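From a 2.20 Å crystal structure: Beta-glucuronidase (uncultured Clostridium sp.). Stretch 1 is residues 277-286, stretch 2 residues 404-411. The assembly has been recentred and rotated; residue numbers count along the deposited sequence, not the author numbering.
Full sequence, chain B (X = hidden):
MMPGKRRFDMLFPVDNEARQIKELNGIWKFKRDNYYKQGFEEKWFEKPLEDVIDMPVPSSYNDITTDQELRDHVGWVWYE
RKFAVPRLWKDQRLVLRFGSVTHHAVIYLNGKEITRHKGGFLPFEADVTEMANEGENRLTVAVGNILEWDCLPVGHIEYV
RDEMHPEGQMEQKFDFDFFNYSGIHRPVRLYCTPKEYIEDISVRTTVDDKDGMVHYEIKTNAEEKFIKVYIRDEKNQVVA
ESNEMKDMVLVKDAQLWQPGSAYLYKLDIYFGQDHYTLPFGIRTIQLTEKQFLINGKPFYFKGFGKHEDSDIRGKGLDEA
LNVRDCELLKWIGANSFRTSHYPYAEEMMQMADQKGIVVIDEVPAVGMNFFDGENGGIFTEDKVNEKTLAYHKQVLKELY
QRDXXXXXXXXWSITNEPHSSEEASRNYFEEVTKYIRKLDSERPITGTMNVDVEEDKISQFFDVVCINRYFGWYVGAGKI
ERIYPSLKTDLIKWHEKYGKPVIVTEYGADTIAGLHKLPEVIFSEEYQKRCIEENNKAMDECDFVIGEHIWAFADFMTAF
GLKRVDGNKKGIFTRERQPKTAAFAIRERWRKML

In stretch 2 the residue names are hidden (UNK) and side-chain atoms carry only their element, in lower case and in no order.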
# COMPACT_ATOMS: atom_id res chain seq x y z
N THR B 277 -38.50 25.59 -20.06
CA THR B 277 -39.00 25.04 -18.80
C THR B 277 -37.89 25.06 -17.75
O THR B 277 -36.93 24.28 -17.84
CB THR B 277 -39.53 23.63 -18.99
OG1 THR B 277 -40.51 23.63 -20.04
CG2 THR B 277 -40.16 23.10 -17.70
N LEU B 278 -38.03 25.92 -16.75
CA LEU B 278 -37.03 26.10 -15.70
C LEU B 278 -37.49 25.45 -14.41
O LEU B 278 -38.52 25.86 -13.86
CB LEU B 278 -36.77 27.59 -15.48
CG LEU B 278 -35.78 27.93 -14.36
CD1 LEU B 278 -34.34 27.68 -14.82
CD2 LEU B 278 -35.96 29.37 -13.93
N PRO B 279 -36.78 24.44 -13.89
CA PRO B 279 -37.08 23.96 -12.53
C PRO B 279 -36.69 25.01 -11.51
O PRO B 279 -35.78 25.81 -11.72
CB PRO B 279 -36.21 22.71 -12.39
CG PRO B 279 -35.71 22.39 -13.80
CD PRO B 279 -35.69 23.68 -14.52
N PHE B 280 -37.42 25.04 -10.39
CA PHE B 280 -37.05 25.92 -9.29
C PHE B 280 -37.66 25.37 -8.01
O PHE B 280 -38.51 24.48 -8.03
CB PHE B 280 -37.47 27.37 -9.55
CG PHE B 280 -38.96 27.62 -9.44
CD1 PHE B 280 -39.80 27.42 -10.52
CD2 PHE B 280 -39.51 28.08 -8.24
CE1 PHE B 280 -41.17 27.65 -10.42
CE2 PHE B 280 -40.89 28.32 -8.13
CZ PHE B 280 -41.72 28.10 -9.22
N GLY B 281 -37.20 25.91 -6.88
CA GLY B 281 -37.65 25.45 -5.59
C GLY B 281 -38.11 26.60 -4.72
O GLY B 281 -37.55 27.69 -4.75
N ILE B 282 -39.14 26.33 -3.92
CA ILE B 282 -39.65 27.31 -2.97
C ILE B 282 -39.07 27.00 -1.60
O ILE B 282 -39.34 25.93 -1.04
CB ILE B 282 -41.18 27.33 -2.93
CG1 ILE B 282 -41.75 27.56 -4.34
CG2 ILE B 282 -41.66 28.39 -1.94
CD1 ILE B 282 -43.25 27.32 -4.45
N ARG B 283 -38.29 27.93 -1.06
CA ARG B 283 -37.69 27.77 0.25
C ARG B 283 -37.14 29.11 0.70
O ARG B 283 -36.67 29.90 -0.11
CB ARG B 283 -36.56 26.72 0.24
CG ARG B 283 -35.46 26.98 -0.79
CD ARG B 283 -34.23 27.53 -0.11
NE ARG B 283 -33.18 27.93 -1.04
CZ ARG B 283 -33.08 29.14 -1.58
NH1 ARG B 283 -34.01 30.07 -1.31
NH2 ARG B 283 -32.08 29.43 -2.40
N THR B 284 -37.19 29.34 2.01
CA THR B 284 -36.74 30.59 2.59
C THR B 284 -35.45 30.40 3.37
O THR B 284 -35.20 29.32 3.93
CB THR B 284 -37.80 31.17 3.53
OG1 THR B 284 -37.90 30.33 4.69
CG2 THR B 284 -39.14 31.24 2.83
N ILE B 285 -34.68 31.48 3.45
CA ILE B 285 -33.43 31.53 4.19
C ILE B 285 -33.48 32.72 5.12
O ILE B 285 -33.76 33.83 4.68
CB ILE B 285 -32.21 31.68 3.28
CG1 ILE B 285 -32.17 30.59 2.22
CG2 ILE B 285 -30.94 31.74 4.13
CD1 ILE B 285 -31.09 30.83 1.19
N GLN B 286 -33.14 32.49 6.39
CA GLN B 286 -33.03 33.56 7.37
C GLN B 286 -31.93 33.24 8.37
O GLN B 286 -31.76 32.08 8.76
CB GLN B 286 -34.36 33.76 8.11
CG GLN B 286 -34.31 34.79 9.22
CD GLN B 286 -35.61 34.85 9.99
OE1 GLN B 286 -36.69 34.76 9.41
NE2 GLN B 286 -35.51 34.99 11.31
N UNK B 404 -28.42 31.68 -9.99
CA UNK B 404 -29.37 32.43 -9.15
C UNK B 404 -30.64 31.64 -8.88
O UNK B 404 -31.25 31.79 -7.82
c UNK B 404 -30.30 34.98 -11.93
c UNK B 404 -30.94 34.81 -13.31
c UNK B 404 -29.72 33.77 -9.80
n UNK B 404 -30.99 36.08 -14.07
c UNK B 404 -30.22 33.64 -11.23
N UNK B 405 -31.07 30.82 -9.82
CA UNK B 405 -32.33 30.11 -9.70
C UNK B 405 -32.20 28.75 -9.03
O UNK B 405 -33.20 28.03 -8.91
o UNK B 405 -33.82 32.18 -10.95
c UNK B 405 -33.35 31.30 -11.68
n UNK B 405 -33.15 31.47 -12.98
c UNK B 405 -32.96 29.96 -11.08
N UNK B 406 -31.00 28.38 -8.59
CA UNK B 406 -30.80 27.11 -7.90
C UNK B 406 -31.23 27.22 -6.43
O UNK B 406 -30.59 27.92 -5.64
c UNK B 406 -29.07 24.76 -11.07
c UNK B 406 -27.91 26.39 -10.15
c UNK B 406 -29.34 26.69 -7.99
c UNK B 406 -28.95 26.11 -9.32
n UNK B 406 -29.64 25.07 -9.92
n UNK B 406 -28.01 25.54 -11.23
N UNK B 407 -32.30 26.53 -6.02
CA UNK B 407 -32.60 26.46 -4.59
C UNK B 407 -31.50 25.78 -3.78
O UNK B 407 -31.39 26.05 -2.56
c UNK B 407 -33.83 24.79 -5.78
c UNK B 407 -33.16 25.64 -6.82
c UNK B 407 -33.90 25.65 -4.54
N UNK B 408 -30.66 24.93 -4.36
CA UNK B 408 -29.65 24.30 -3.52
C UNK B 408 -28.64 25.35 -3.00
O UNK B 408 -28.11 25.17 -1.90
s UNK B 408 -27.89 23.66 -5.62
c UNK B 408 -28.98 23.13 -4.26
N UNK B 409 -28.43 26.46 -3.72
CA UNK B 409 -27.47 27.46 -3.28
C UNK B 409 -28.07 28.31 -2.16
O UNK B 409 -29.02 29.06 -2.39
c UNK B 409 -26.28 27.49 -5.44
c UNK B 409 -26.13 29.50 -3.94
c UNK B 409 -27.01 28.34 -4.44
N UNK B 410 -27.52 28.21 -0.95
CA UNK B 410 -28.03 29.01 0.15
C UNK B 410 -27.06 30.09 0.59
O UNK B 410 -27.41 30.90 1.47
c UNK B 410 -27.21 27.57 2.08
c UNK B 410 -28.45 28.15 1.35
c UNK B 410 -29.41 27.05 0.89
N UNK B 411 -25.88 30.17 -0.01
CA UNK B 411 -24.91 31.16 0.43
C UNK B 411 -23.83 31.30 -0.63
O UNK B 411 -23.50 30.33 -1.32
c UNK B 411 -24.31 30.76 1.79
s UNK B 411 -23.19 31.66 4.21
c UNK B 411 -22.61 29.97 4.37
c UNK B 411 -23.36 31.79 2.40

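Position 404 has five side-chain atoms: four carbons in an unbranched row, ending in a nitrogen. The chain is extended beyond its first torsion. It touches nothing on stretch 1. A four-carbon chain with a terminal nitrogen is lysine, so this is Lys404. Its NZ is hydrogen-bonded elsewhere in the structure.

Position 405 has four side-chain atoms. Two are carbons, and the second carries one oxygen and one nitrogen. This is a short carboxamide, and its CA-to-CB bond points toward stretch 1. The side-chain nitrogen lies 3.6 Å from Leu278 CD2. The residue is Asn405. Leu278 CD2 is a methyl, so its approach to ND2 is a packing contact; both OD1 and ND2 are hydrogen-bonded elsewhere in the structure. The backbone also comes near, with Asn405 O 4.4 Å from Phe280 CB.

Position 406 has six side-chain atoms. One carbon leads to a five-membered ring of three carbons and two nitrogens. Its CA-to-CB bond points away from stretch 1, and the ring stays out of contact with it. That ring is an imidazole, so the residue is His406. Its backbone O does work within the stretch, as described below.

Position 407 has three side-chain carbons, which close a ring onto the backbone N. The ring lies against the backbone of Gly281, with one ring carbon 3.7 Å from Gly281 N. Only proline closes such a ring, so this is Pro407; the close carbon is CG. The glycine leaves room for it. An ideal CB on Gly281 would sit 2.8 Å from Pro407 CB, which is a clash.

Position 408 has one carbon and then one sulfur. Its CA-to-CB bond points away from stretch 1, and the side chain makes no contact there. This is Cys408.

Position 409 has three side-chain carbons, the first carrying the other two. Its CA-to-CB bond points away from stretch 1, but the backbone O faces a partner there. The branch at CB identifies Val409. A type I turn runs from His406 to Val409, with Val409 N donating to His406 O at 3.2 Å.

Position 410 again has one carbon carrying two others. Its CB lies 3.8 Å from Ile285 CD1, an apolar contact. This is Val410. Its CG1 is also 4.3 Å from Arg283 NE.

Position 411 has two carbons, a sulfur and a final carbon, unbranched. The end of the side chain leads away, and it makes no contact with stretch 1. This thioether is Met411.

The contact is built around the turn and Arg283. Arg283 NE donates to Pro407 O at 3.0 Å, with an angle of 156° and the acceptor near the guanidinium plane. Arg283 NH2 adds a weak bond to Val409 O at 3.1 Å and another weak one to Pro407 O at 3.5 Å. The arginine thus binds backbone carbonyls rather than side chains. Packing flanks this polar centre: Leu278 meets Asn405, Gly281 receives Pro407, and Ile285 covers part of Val410. The two stretches bury 372 Å² in all, both sides summed.

Stretch 2 404-411: KNHPCVVM
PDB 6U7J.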